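Local coordinates for hypothetical protein (Legionella pneumophila subsp. pneumophila, PDB 4JX2) that is of unknown function but belongs to the DUF5624 family and is probably a secreted protein combining alpha helices with a mixed beta sheet, at residues A[149-154]-A[180-185]; A[171-176]-A[401-406]; A[226-231]-A[364-369]; A[241-246]-A[284-289]. All coordinates share one frame; numbering follows the deposited sequence.

From the N terminus, interaction 1 comes first: it closes a short loop by setting helix 136-155 against helix 175-197. Before that loop is complete, 171-176 begins interaction 2, which waits for 401-406 near the C-terminal end, so the two cross along the chain. Inside the long loop of interaction 2 lies interaction 3, joining helix 223-247 to the start of helix 366-378, and nested within that is interaction 4, where the same long helix meets helix 279-286. Direct touches link them further: Met181 of interaction 1 packs on Thr230 of interaction 3, and Trp401 of interaction 2 lies on His243 of interaction 4.

Interaction 1: A[149-154]-A[180-185]; sequences QAVKVI and NMIDYA
Lys152 and Asp183 join two roughly antiparallel helices, 136-155 and 175-197, through a salt bridge, and together they supply most of the surface buried here. The lysine chain leaves its helix with CG anti to the backbone N (chi1 -167°), stays extended through chi3, then bends at chi4 (77°) to bring the ammonium group over the aspartate. NZ reaches Asp183 OD1 at 3.0 Å, approaching from above the carboxylate plane, 53° out of it. A second, weak bond of 3.5 Å runs from Lys152 NZ to the backbone Asp183 O, so the one ammonium group meets both the side chain and the main chain of the same residue. The other carboxylate oxygen, OD2, is held by Asn426 ND2 from a C-terminal loop, which gives this buried group a partner at each oxygen. Beside the polar pair, Val151 CG1 and Ile182 CG2 lie 4.4 Å apart; both side chains also rest on Ile116 of helix 110-117, while Val151 packs on Phe34 of the second subunit. A water completes the link between the helices, donating to Lys152 O at 2.6 Å and to Asp183 OD1 at 2.7 Å.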
loop_
_atom_site.group_PDB
_atom_site.type_symbol
_atom_site.label_atom_id
_atom_site.label_comp_id
_atom_site.label_asym_id
_atom_site.label_seq_id
_atom_site.Cartn_x
_atom_site.Cartn_y
_atom_site.Cartn_z
ATOM N N GLN A 149 38.669 -1.758 -7.296
ATOM C CA GLN A 149 40.095 -1.958 -7.047
ATOM C C GLN A 149 40.500 -1.210 -5.778
ATOM O O GLN A 149 41.204 -1.779 -4.945
ATOM C CB GLN A 149 40.930 -1.546 -8.262
ATOM C CG GLN A 149 42.415 -1.877 -8.150
ATOM C CD GLN A 149 43.130 -1.658 -9.462
ATOM O OE1 GLN A 149 42.837 -0.714 -10.221
ATOM N NE2 GLN A 149 44.077 -2.545 -9.762
ATOM N N ALA A 150 39.997 0.025 -5.596
ATOM C CA ALA A 150 40.236 0.833 -4.393
ATOM C C ALA A 150 39.680 0.113 -3.153
ATOM O O ALA A 150 40.390 0.031 -2.150
ATOM C CB ALA A 150 39.597 2.208 -4.543
ATOM N N VAL A 151 38.460 -0.479 -3.250
ATOM C CA VAL A 151 37.838 -1.215 -2.143
ATOM C C VAL A 151 38.653 -2.448 -1.790
ATOM O O VAL A 151 38.873 -2.673 -0.597
ATOM C CB VAL A 151 36.360 -1.582 -2.409
ATOM C CG1 VAL A 151 35.865 -2.671 -1.441
ATOM C CG2 VAL A 151 35.484 -0.330 -2.320
ATOM N N LYS A 152 39.111 -3.237 -2.812
ATOM C CA LYS A 152 39.935 -4.432 -2.592
ATOM C C LYS A 152 41.149 -4.080 -1.734
ATOM O O LYS A 152 41.450 -4.798 -0.776
ATOM C CB LYS A 152 40.395 -5.070 -3.921
ATOM C CG LYS A 152 40.976 -6.481 -3.741
ATOM C CD LYS A 152 41.532 -7.092 -5.025
ATOM C CE LYS A 152 42.496 -8.226 -4.777
ATOM N NZ LYS A 152 41.788 -9.467 -4.402
ATOM N N VAL A 153 41.819 -2.958 -2.057
ATOM C CA VAL A 153 43.018 -2.521 -1.363
ATOM C C VAL A 153 42.677 -2.146 0.099
ATOM O O VAL A 153 43.335 -2.661 1.001
ATOM C CB VAL A 153 43.726 -1.377 -2.143
ATOM C CG1 VAL A 153 44.907 -0.804 -1.371
ATOM C CG2 VAL A 153 44.169 -1.853 -3.518
ATOM N N ILE A 154 41.649 -1.295 0.329
ATOM C CA ILE A 154 41.274 -0.843 1.672
ATOM C C ILE A 154 40.824 -2.046 2.564
ATOM O O ILE A 154 41.152 -2.076 3.764
ATOM C CB ILE A 154 40.222 0.312 1.605
ATOM C CG1 ILE A 154 40.395 1.296 2.741
ATOM C CG2 ILE A 154 38.788 -0.172 1.547
ATOM C CD1 ILE A 154 41.341 2.436 2.436
ATOM N N ASN A 180 37.741 -12.506 3.443
ATOM C CA ASN A 180 38.086 -13.297 2.259
ATOM C C ASN A 180 37.042 -13.171 1.170
ATOM O O ASN A 180 37.382 -13.154 -0.020
ATOM C CB ASN A 180 38.252 -14.757 2.626
ATOM C CG ASN A 180 39.445 -15.031 3.491
ATOM O OD1 ASN A 180 40.418 -14.268 3.541
ATOM N ND2 ASN A 180 39.395 -16.149 4.173
HETATM N N MSE A 181 35.770 -13.074 1.587
HETATM C CA MSE A 181 34.650 -12.947 0.689
HETATM C C MSE A 181 34.680 -11.596 -0.058
HETATM O O MSE A 181 34.468 -11.593 -1.277
HETATM C CB MSE A 181 33.344 -13.128 1.440
HETATM C CG MSE A 181 32.173 -13.136 0.508
HETATM SE SE MSE A 181 30.689 -12.227 1.240
HETATM C CE MSE A 181 31.408 -10.443 1.045
ATOM N N ILE A 182 34.948 -10.466 0.652
ATOM C CA ILE A 182 35.002 -9.153 -0.002
ATOM C C ILE A 182 36.220 -9.133 -0.953
ATOM O O ILE A 182 36.120 -8.629 -2.076
ATOM C CB ILE A 182 34.994 -7.983 1.016
ATOM C CG1 ILE A 182 33.630 -7.904 1.719
ATOM C CG2 ILE A 182 35.312 -6.634 0.337
ATOM C CD1 ILE A 182 33.676 -7.470 3.105
ATOM N N ASP A 183 37.336 -9.749 -0.527
ATOM C CA ASP A 183 38.532 -9.867 -1.353
ATOM C C ASP A 183 38.207 -10.663 -2.645
ATOM O O ASP A 183 38.475 -10.176 -3.748
ATOM C CB ASP A 183 39.661 -10.516 -0.557
ATOM C CG ASP A 183 40.990 -10.445 -1.275
ATOM O OD1 ASP A 183 41.533 -9.323 -1.418
ATOM O OD2 ASP A 183 41.471 -11.501 -1.738
ATOM N N TYR A 184 37.574 -11.846 -2.489
ATOM C CA TYR A 184 37.110 -12.726 -3.567
ATOM C C TYR A 184 36.151 -11.988 -4.526
ATOM O O TYR A 184 36.281 -12.106 -5.754
ATOM C CB TYR A 184 36.400 -13.968 -2.975
ATOM C CG TYR A 184 35.796 -14.873 -4.027
ATOM C CD1 TYR A 184 36.598 -15.718 -4.795
ATOM C CD2 TYR A 184 34.422 -14.876 -4.272
ATOM C CE1 TYR A 184 36.047 -16.549 -5.768
ATOM C CE2 TYR A 184 33.861 -15.699 -5.249
ATOM C CZ TYR A 184 34.678 -16.545 -5.983
ATOM O OH TYR A 184 34.140 -17.349 -6.952
ATOM N N ALA A 185 35.172 -11.253 -3.945
ATOM C CA ALA A 185 34.163 -10.491 -4.668
ATOM C C ALA A 185 34.809 -9.414 -5.528
ATOM O O ALA A 185 34.505 -9.333 -6.719
ATOM C CB ALA A 185 33.182 -9.873 -3.693
HETATM O O HOH W 1 40.500 -7.188 -0.170
#

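Interaction 2: A[171-176]-A[401-406]; sequences WKPHLT and WNYNKI
With its CG anti to the carbonyl carbon (chi1 -60°), Asn404 swings its amide toward Pro173, while Tyr403, with CG between its backbone N and carbonyl carbon (chi1 48°), brings its ring obliquely to the same proline. The touching atom is Pro173 CG, at the outer corner of the pyrrolidine ring. It lies 3.7 Å from Asn404 OD1, the two side chains crossing at about a right angle, and 4.5 Å from Tyr403 CD1. The amide of Asn404 is steadied from its other end: Asn402 OD1 accepts from Asn404 ND2 at 3.0 Å, and also from the backbone Asn404 N at 3.2 Å, on a lone pair in the carbonyl plane. That second bond makes an Asx turn, and the pair of bonds folds 402-404 into a compact corner. On the proline side, Pro173 CB sits over the centre of one face of the His174 imidazole, with His174 itself at the N-cap of helix 175-197. Tyr403 also packs on Pro169, Ala170 and Asp240, so the corner leans against both the approach to that helix and helix 223-247. Across the segments the chemistry is van der Waals contact without directional bonds, consistent with a surface junction set by shape, while the hydrogen bonds lie within the 401-406 loop.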
loop_
_atom_site.group_PDB
_atom_site.type_symbol
_atom_site.label_atom_id
_atom_site.label_comp_id
_atom_site.label_asym_id
_atom_site.label_seq_id
_atom_site.Cartn_x
_atom_site.Cartn_y
_atom_site.Cartn_z
ATOM N N TRP A 171 28.895 -10.196 13.624
ATOM C CA TRP A 171 29.815 -10.634 12.568
ATOM C C TRP A 171 31.086 -11.248 13.139
ATOM O O TRP A 171 31.747 -12.018 12.440
ATOM C CB TRP A 171 30.196 -9.450 11.674
ATOM C CG TRP A 171 29.065 -8.842 10.883
ATOM C CD1 TRP A 171 27.752 -9.227 10.868
ATOM C CD2 TRP A 171 29.157 -7.695 10.031
ATOM N NE1 TRP A 171 27.027 -8.401 10.044
ATOM C CE2 TRP A 171 27.870 -7.465 9.501
ATOM C CE3 TRP A 171 30.219 -6.867 9.621
ATOM C CZ2 TRP A 171 27.617 -6.436 8.596
ATOM C CZ3 TRP A 171 29.961 -5.843 8.734
ATOM C CH2 TRP A 171 28.673 -5.620 8.251
ATOM N N LYS A 172 31.440 -10.899 14.400
ATOM C CA LYS A 172 32.645 -11.376 15.082
ATOM C C LYS A 172 32.927 -12.878 14.824
ATOM O O LYS A 172 34.049 -13.155 14.420
ATOM C CB LYS A 172 32.617 -11.087 16.592
ATOM C CG LYS A 172 34.002 -10.890 17.212
ATOM C CD LYS A 172 33.943 -11.014 18.738
ATOM C CE LYS A 172 35.261 -10.737 19.434
ATOM N NZ LYS A 172 35.331 -11.393 20.781
ATOM N N PRO A 173 31.969 -13.849 14.934
ATOM C CA PRO A 173 32.325 -15.255 14.658
ATOM C C PRO A 173 32.834 -15.555 13.234
ATOM O O PRO A 173 33.462 -16.591 13.041
ATOM C CB PRO A 173 30.995 -15.994 14.881
ATOM C CG PRO A 173 30.214 -15.142 15.762
ATOM C CD PRO A 173 30.559 -13.749 15.382
ATOM N N HIS A 174 32.570 -14.674 12.245
ATOM C CA HIS A 174 32.903 -14.915 10.836
ATOM C C HIS A 174 33.800 -13.851 10.175
ATOM O O HIS A 174 33.926 -13.853 8.948
ATOM C CB HIS A 174 31.589 -15.013 10.039
ATOM C CG HIS A 174 30.518 -15.774 10.759
ATOM N ND1 HIS A 174 29.468 -15.116 11.412
ATOM C CD2 HIS A 174 30.395 -17.107 10.960
ATOM C CE1 HIS A 174 28.731 -16.072 11.951
ATOM N NE2 HIS A 174 29.242 -17.288 11.698
ATOM N N LEU A 175 34.451 -12.994 10.964
ATOM C CA LEU A 175 35.299 -11.910 10.454
ATOM C C LEU A 175 36.297 -12.331 9.369
ATOM O O LEU A 175 36.404 -11.620 8.370
ATOM C CB LEU A 175 36.052 -11.194 11.589
ATOM C CG LEU A 175 35.203 -10.272 12.498
ATOM C CD1 LEU A 175 36.096 -9.458 13.409
ATOM C CD2 LEU A 175 34.256 -9.321 11.678
ATOM N N THR A 176 37.003 -13.466 9.543
ATOM C CA THR A 176 37.996 -13.962 8.579
ATOM C C THR A 176 37.301 -14.274 7.248
ATOM O O THR A 176 37.759 -13.785 6.210
ATOM C CB THR A 176 38.790 -15.157 9.176
ATOM O OG1 THR A 176 39.772 -14.637 10.081
ATOM C CG2 THR A 176 39.514 -15.999 8.110
ATOM N N TRP A 401 18.007 -14.748 19.330
ATOM C CA TRP A 401 18.894 -13.653 18.922
ATOM C C TRP A 401 20.379 -13.975 19.111
ATOM O O TRP A 401 21.228 -13.135 18.776
ATOM C CB TRP A 401 18.501 -12.335 19.644
ATOM C CG TRP A 401 17.038 -12.049 19.487
ATOM C CD1 TRP A 401 16.024 -12.468 20.303
ATOM C CD2 TRP A 401 16.415 -11.464 18.344
ATOM N NE1 TRP A 401 14.808 -12.119 19.765
ATOM C CE2 TRP A 401 15.015 -11.535 18.543
ATOM C CE3 TRP A 401 16.906 -10.833 17.190
ATOM C CZ2 TRP A 401 14.110 -10.958 17.660
ATOM C CZ3 TRP A 401 16.005 -10.299 16.285
ATOM C CH2 TRP A 401 14.626 -10.370 16.517
ATOM N N ASN A 402 20.699 -15.203 19.546
ATOM C CA ASN A 402 22.079 -15.577 19.752
ATOM C C ASN A 402 22.750 -15.900 18.406
ATOM O O ASN A 402 22.682 -17.039 17.915
ATOM C CB ASN A 402 22.183 -16.726 20.741
ATOM C CG ASN A 402 23.538 -16.824 21.358
ATOM O OD1 ASN A 402 24.559 -16.665 20.680
ATOM N ND2 ASN A 402 23.584 -17.053 22.675
ATOM N N TYR A 403 23.435 -14.876 17.841
ATOM C CA TYR A 403 24.163 -14.944 16.558
ATOM C C TYR A 403 25.342 -15.979 16.550
ATOM O O TYR A 403 25.909 -16.252 15.482
ATOM C CB TYR A 403 24.675 -13.551 16.134
ATOM C CG TYR A 403 25.380 -12.775 17.223
ATOM C CD1 TYR A 403 26.665 -13.126 17.641
ATOM C CD2 TYR A 403 24.788 -11.648 17.797
ATOM C CE1 TYR A 403 27.334 -12.394 18.618
ATOM C CE2 TYR A 403 25.455 -10.897 18.768
ATOM C CZ TYR A 403 26.728 -11.276 19.178
ATOM O OH TYR A 403 27.396 -10.541 20.136
ATOM N N ASN A 404 25.711 -16.529 17.721
ATOM C CA ASN A 404 26.763 -17.529 17.805
ATOM C C ASN A 404 26.187 -18.897 17.436
ATOM O O ASN A 404 26.951 -19.819 17.106
ATOM C CB ASN A 404 27.392 -17.553 19.195
ATOM C CG ASN A 404 28.033 -16.235 19.613
ATOM O OD1 ASN A 404 29.171 -15.878 19.221
ATOM N ND2 ASN A 404 27.327 -15.492 20.452
ATOM N N LYS A 405 24.843 -19.020 17.433
ATOM C CA LYS A 405 24.156 -20.274 17.126
ATOM C C LYS A 405 23.605 -20.340 15.674
ATOM O O LYS A 405 23.306 -21.425 15.172
ATOM C CB LYS A 405 22.992 -20.501 18.123
ATOM C CG LYS A 405 23.370 -20.628 19.606
ATOM C CD LYS A 405 22.095 -20.918 20.404
ATOM C CE LYS A 405 22.062 -20.405 21.830
ATOM N NZ LYS A 405 20.675 -20.403 22.390
ATOM N N ILE A 406 23.441 -19.192 15.027
ATOM C CA ILE A 406 22.835 -19.076 13.702
ATOM C C ILE A 406 23.758 -19.524 12.563
ATOM O O ILE A 406 24.987 -19.467 12.677
ATOM C CB ILE A 406 22.336 -17.616 13.451
ATOM C CG1 ILE A 406 23.493 -16.611 13.263
ATOM C CG2 ILE A 406 21.332 -17.173 14.522
ATOM C CD1 ILE A 406 23.158 -15.394 12.434
#

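Interaction 3: A[226-231]-A[364-369]; sequences VMIGTF and PKIEDF. With SO4 (sulfate ion), chain G.
Ile228, on helix 223-247, faces the first turn of helix 366-378 in an apolar helix-to-helix contact, with Phe369 and Ile366 as its partners. Its branches divide the work. CG2, anti to the backbone N, lies 3.7 Å from Phe369 CB and also comes near the first ring carbon, meeting the ring obliquely. CG1 approaches the same methylene, and beyond it the end methyl CD1 lies 3.7 Å from Phe369 O, so the isoleucine follows the phenylalanine from its main chain to the root of its ring, the two side chains crossing at about a right angle. Ile366 adds a lighter touch: its CD1 is 4.3 Å from Ile228 CG2, carried there by a CG1 anti to the backbone N (chi1 -162°).

The start of this turn also meets an anion. The backbone Ile366 N donates to O2 of a sulfate at 2.8 Å in a nearly straight bond (168°). The ion probably came from the crystallisation liquor; its place near the start of a helix would suit the partial positive charge expected there.

Around the contact, Leu370 and Leu373 continue the row of side chains against Ile228 along helix 366-378, and Thr387 of helix 386-398 touches it as well. Trp391 of that helix meets the Phe369 ring edge-to-face. From the far side of helix 223-247, Thr230 and Val226 pack on helix 110-117, leaving the long helix sandwiched between helical neighbours.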
loop_
_atom_site.group_PDB
_atom_site.type_symbol
_atom_site.label_atom_id
_atom_site.label_comp_id
_atom_site.label_asym_id
_atom_site.label_seq_id
_atom_site.Cartn_x
_atom_site.Cartn_y
_atom_site.Cartn_z
ATOM N N VAL A 226 27.700 -14.360 -3.234
ATOM C CA VAL A 226 28.220 -13.146 -2.611
ATOM C C VAL A 226 27.031 -12.212 -2.344
ATOM O O VAL A 226 26.959 -11.621 -1.268
ATOM C CB VAL A 226 29.345 -12.473 -3.450
ATOM C CG1 VAL A 226 29.665 -11.066 -2.965
ATOM C CG2 VAL A 226 30.598 -13.318 -3.441
HETATM N N MSE A 227 26.083 -12.114 -3.294
HETATM C CA MSE A 227 24.905 -11.267 -3.124
HETATM C C MSE A 227 24.062 -11.714 -1.950
HETATM O O MSE A 227 23.672 -10.862 -1.166
HETATM C CB MSE A 227 24.075 -11.206 -4.392
HETATM C CG MSE A 227 24.697 -10.278 -5.400
HETATM SE SE MSE A 227 23.570 -9.933 -6.882
HETATM C CE MSE A 227 23.765 -11.670 -7.898
ATOM N N ILE A 228 23.846 -13.034 -1.770
ATOM C CA ILE A 228 23.060 -13.553 -0.646
ATOM C C ILE A 228 23.831 -13.329 0.678
ATOM O O ILE A 228 23.253 -12.793 1.626
ATOM C CB ILE A 228 22.636 -15.037 -0.846
ATOM C CG1 ILE A 228 21.866 -15.269 -2.194
ATOM C CG2 ILE A 228 21.841 -15.567 0.361
ATOM C CD1 ILE A 228 20.682 -14.225 -2.574
ATOM N N GLY A 229 25.120 -13.686 0.702
ATOM C CA GLY A 229 25.968 -13.542 1.879
ATOM C C GLY A 229 25.997 -12.130 2.432
ATOM O O GLY A 229 25.775 -11.915 3.623
ATOM N N THR A 230 26.217 -11.151 1.550
ATOM C CA THR A 230 26.270 -9.722 1.886
ATOM C C THR A 230 24.916 -9.222 2.369
ATOM O O THR A 230 24.889 -8.500 3.360
ATOM C CB THR A 230 26.761 -8.893 0.705
ATOM O OG1 THR A 230 26.014 -9.240 -0.466
ATOM C CG2 THR A 230 28.225 -9.061 0.456
ATOM N N PHE A 231 23.806 -9.608 1.698
ATOM C CA PHE A 231 22.456 -9.219 2.108
ATOM C C PHE A 231 22.155 -9.763 3.523
ATOM O O PHE A 231 21.610 -9.044 4.374
ATOM C CB PHE A 231 21.393 -9.712 1.097
ATOM C CG PHE A 231 21.227 -8.878 -0.154
ATOM C CD1 PHE A 231 21.148 -7.494 -0.082
ATOM C CD2 PHE A 231 21.078 -9.482 -1.400
ATOM C CE1 PHE A 231 20.958 -6.726 -1.243
ATOM C CE2 PHE A 231 20.930 -8.712 -2.566
ATOM C CZ PHE A 231 20.848 -7.340 -2.476
ATOM N N PRO A 364 17.657 -24.432 4.807
ATOM C CA PRO A 364 17.497 -23.698 3.546
ATOM C C PRO A 364 18.617 -23.951 2.528
ATOM O O PRO A 364 19.795 -24.135 2.895
ATOM C CB PRO A 364 17.502 -22.245 3.994
ATOM C CG PRO A 364 18.377 -22.227 5.185
ATOM C CD PRO A 364 18.272 -23.580 5.847
ATOM N N LYS A 365 18.232 -23.942 1.238
ATOM C CA LYS A 365 19.126 -24.094 0.096
ATOM C C LYS A 365 19.473 -22.702 -0.420
ATOM O O LYS A 365 18.649 -21.788 -0.298
ATOM C CB LYS A 365 18.450 -24.918 -1.013
ATOM C CG LYS A 365 17.853 -26.250 -0.580
ATOM C CD LYS A 365 17.054 -26.903 -1.708
ATOM C CE LYS A 365 16.384 -28.197 -1.259
ATOM N NZ LYS A 365 17.169 -29.427 -1.597
ATOM N N ILE A 366 20.659 -22.522 -1.028
ATOM C CA ILE A 366 21.038 -21.215 -1.573
ATOM C C ILE A 366 20.129 -20.897 -2.784
ATOM O O ILE A 366 19.826 -19.728 -3.028
ATOM C CB ILE A 366 22.562 -21.105 -1.888
ATOM C CG1 ILE A 366 23.019 -19.657 -2.026
ATOM C CG2 ILE A 366 23.012 -21.953 -3.067
ATOM C CD1 ILE A 366 23.757 -19.206 -0.882
ATOM N N GLU A 367 19.631 -21.949 -3.480
ATOM C CA GLU A 367 18.723 -21.820 -4.626
ATOM C C GLU A 367 17.470 -21.004 -4.236
ATOM O O GLU A 367 17.016 -20.163 -5.014
ATOM C CB GLU A 367 18.327 -23.207 -5.125
ATOM C CG GLU A 367 17.813 -23.252 -6.550
ATOM C CD GLU A 367 16.997 -24.490 -6.897
ATOM O OE1 GLU A 367 17.230 -25.562 -6.285
ATOM O OE2 GLU A 367 16.122 -24.385 -7.790
ATOM N N ASP A 368 16.960 -21.221 -3.006
ATOM C CA ASP A 368 15.800 -20.532 -2.467
ATOM C C ASP A 368 15.997 -19.007 -2.430
ATOM O O ASP A 368 15.132 -18.252 -2.873
ATOM C CB ASP A 368 15.468 -21.076 -1.074
ATOM C CG ASP A 368 15.061 -22.549 -1.034
ATOM O OD1 ASP A 368 14.908 -23.161 -2.126
ATOM O OD2 ASP A 368 14.898 -23.097 0.092
ATOM N N PHE A 369 17.145 -18.564 -1.952
ATOM C CA PHE A 369 17.454 -17.145 -1.817
ATOM C C PHE A 369 17.682 -16.502 -3.189
ATOM O O PHE A 369 17.222 -15.374 -3.420
ATOM C CB PHE A 369 18.650 -16.979 -0.869
ATOM C CG PHE A 369 18.310 -17.553 0.492
ATOM C CD1 PHE A 369 17.366 -16.935 1.311
ATOM C CD2 PHE A 369 18.859 -18.757 0.910
ATOM C CE1 PHE A 369 16.992 -17.504 2.525
ATOM C CE2 PHE A 369 18.508 -19.314 2.141
ATOM C CZ PHE A 369 17.573 -18.688 2.939
HETATM S S SO4 G . 22.929 -25.571 -0.458
HETATM O O1 SO4 G . 22.325 -26.900 -0.320
HETATM O O2 SO4 G . 22.154 -24.828 -1.450
HETATM O O3 SO4 G . 22.938 -24.853 0.834
HETATM O O4 SO4 G . 24.310 -25.723 -0.939
#

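Interaction 4: A[241-246]-A[284-289]; sequences QLHSKI and QALSNN
Leu286, near the end of helix 279-286, is the side chain on which three residues of helix 223-247 converge, and it gives up far more surface than any of them. Its CB points at the other helix, and CG, anti to the carbonyl carbon (chi1 -69°), carries the two methyls forward. CD1 lies 4.1 Å from Leu242 CD2, the two leucines crossing at about a right angle, and an equal 4.1 Å from Ile246 CD1. CD2 turns to the other branch of the isoleucine, 3.9 Å from Ile246 CG2, and meets the His243 imidazole at its edge, near the ring plane, 4.3 Å from His243 CD2. The imidazole is in turn stacked on the indole of Trp401, which also touches Leu286 and Ala285. Behind them, Leu242 reaches Leu87 and Ile246 reaches Ile89, both of strand 86-90, so the contact sits beside the sheet.

After Leu286 the chain turns off in a Schellman motif: Asn288 has positive phi, Asn289 N bonds Gln284 O at 2.9 Å and Asn288 N bonds Ala285 O at 3.0 Å. Ser287 OG donates to Gln284 O at 2.7 Å, from the opposite face of its carbonyl plane to Asn289 N. Between the segments the chemistry is methyl against methyl and methyl against ring edge, which implies a nondirectional apolar grip on Leu286, while the hydrogen bonds of the Schellman turn and Ser287 lie within 284-289, beside the leucine.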
loop_
_atom_site.group_PDB
_atom_site.type_symbol
_atom_site.label_atom_id
_atom_site.label_comp_id
_atom_site.label_asym_id
_atom_site.label_seq_id
_atom_site.Cartn_x
_atom_site.Cartn_y
_atom_site.Cartn_z
ATOM N N GLN A 241 21.639 -4.801 15.983
ATOM C CA GLN A 241 21.803 -3.473 16.577
ATOM C C GLN A 241 20.506 -3.003 17.260
ATOM O O GLN A 241 20.554 -2.466 18.378
ATOM C CB GLN A 241 22.272 -2.467 15.538
ATOM C CG GLN A 241 23.757 -2.598 15.197
ATOM C CD GLN A 241 24.709 -2.319 16.328
ATOM O OE1 GLN A 241 25.610 -3.101 16.590
ATOM N NE2 GLN A 241 24.557 -1.192 17.005
ATOM N N LEU A 242 19.364 -3.251 16.618
ATOM C CA LEU A 242 18.081 -2.910 17.198
ATOM C C LEU A 242 17.763 -3.778 18.428
ATOM O O LEU A 242 17.296 -3.241 19.441
ATOM C CB LEU A 242 16.935 -3.027 16.191
ATOM C CG LEU A 242 15.655 -2.414 16.742
ATOM C CD1 LEU A 242 15.832 -0.912 17.015
ATOM C CD2 LEU A 242 14.484 -2.685 15.869
ATOM N N HIS A 243 17.973 -5.106 18.332
ATOM C CA HIS A 243 17.686 -5.976 19.450
ATOM C C HIS A 243 18.508 -5.520 20.673
ATOM O O HIS A 243 17.941 -5.416 21.757
ATOM C CB HIS A 243 17.940 -7.443 19.091
ATOM C CG HIS A 243 17.799 -8.357 20.264
ATOM N ND1 HIS A 243 18.886 -8.686 21.062
ATOM C CD2 HIS A 243 16.689 -8.922 20.787
ATOM C CE1 HIS A 243 18.415 -9.475 22.009
ATOM N NE2 HIS A 243 17.096 -9.641 21.895
ATOM N N SER A 244 19.806 -5.197 20.495
ATOM C CA SER A 244 20.660 -4.750 21.595
ATOM C C SER A 244 20.066 -3.504 22.298
ATOM O O SER A 244 20.031 -3.452 23.538
ATOM C CB SER A 244 22.080 -4.462 21.104
ATOM O OG SER A 244 22.755 -5.602 20.592
ATOM N N LYS A 245 19.556 -2.538 21.494
ATOM C CA LYS A 245 18.962 -1.291 21.969
ATOM C C LYS A 245 17.582 -1.502 22.602
ATOM O O LYS A 245 17.383 -1.028 23.720
ATOM C CB LYS A 245 18.865 -0.264 20.837
ATOM C CG LYS A 245 20.030 0.696 20.767
ATOM C CD LYS A 245 19.543 2.024 20.184
ATOM C CE LYS A 245 20.587 3.118 20.105
ATOM N NZ LYS A 245 19.983 4.418 19.696
ATOM N N ILE A 246 16.641 -2.202 21.915
ATOM C CA ILE A 246 15.262 -2.450 22.367
ATOM C C ILE A 246 15.185 -3.374 23.608
ATOM O O ILE A 246 14.252 -3.253 24.400
ATOM C CB ILE A 246 14.406 -3.002 21.208
ATOM C CG1 ILE A 246 12.936 -2.570 21.339
ATOM C CG2 ILE A 246 14.569 -4.524 21.018
ATOM C CD1 ILE A 246 12.129 -2.776 20.147
ATOM N N GLN A 284 7.251 -9.036 15.403
ATOM C CA GLN A 284 6.610 -10.173 16.078
ATOM C C GLN A 284 7.649 -10.967 16.860
ATOM O O GLN A 284 7.371 -11.367 17.988
ATOM C CB GLN A 284 5.901 -11.088 15.083
ATOM C CG GLN A 284 4.583 -10.566 14.519
ATOM C CD GLN A 284 4.052 -11.583 13.536
ATOM O OE1 GLN A 284 4.109 -11.396 12.309
ATOM N NE2 GLN A 284 3.582 -12.721 14.053
ATOM N N ALA A 285 8.850 -11.164 16.269
ATOM C CA ALA A 285 9.978 -11.859 16.881
ATOM C C ALA A 285 10.449 -11.104 18.142
ATOM O O ALA A 285 10.587 -11.723 19.200
ATOM C CB ALA A 285 11.115 -11.999 15.878
ATOM N N LEU A 286 10.615 -9.772 18.046
ATOM C CA LEU A 286 11.011 -8.904 19.156
ATOM C C LEU A 286 10.033 -9.022 20.323
ATOM O O LEU A 286 10.453 -9.111 21.481
ATOM C CB LEU A 286 11.089 -7.439 18.709
ATOM C CG LEU A 286 12.208 -7.051 17.741
ATOM C CD1 LEU A 286 12.005 -5.627 17.215
ATOM C CD2 LEU A 286 13.577 -7.197 18.372
ATOM N N SER A 287 8.729 -9.061 20.010
ATOM C CA SER A 287 7.646 -9.156 20.988
ATOM C C SER A 287 7.508 -10.543 21.571
ATOM O O SER A 287 6.677 -10.721 22.461
ATOM C CB SER A 287 6.321 -8.774 20.334
ATOM O OG SER A 287 5.759 -9.840 19.588
ATOM N N ASN A 288 8.265 -11.537 21.035
ATOM C CA ASN A 288 8.195 -12.958 21.396
ATOM C C ASN A 288 6.732 -13.418 21.225
ATOM O O ASN A 288 6.130 -14.030 22.111
ATOM C CB ASN A 288 8.762 -13.234 22.812
ATOM C CG ASN A 288 8.864 -14.694 23.197
ATOM O OD1 ASN A 288 8.565 -15.055 24.337
ATOM N ND2 ASN A 288 9.288 -15.571 22.279
ATOM N N ASN A 289 6.155 -13.019 20.082
ATOM C CA ASN A 289 4.794 -13.283 19.625
ATOM C C ASN A 289 3.714 -12.883 20.655
ATOM O O ASN A 289 2.590 -13.382 20.592
ATOM C CB ASN A 289 4.668 -14.737 19.197
ATOM C CG ASN A 289 5.430 -14.976 17.920
ATOM O OD1 ASN A 289 4.965 -14.636 16.821
ATOM N ND2 ASN A 289 6.664 -15.452 18.052
#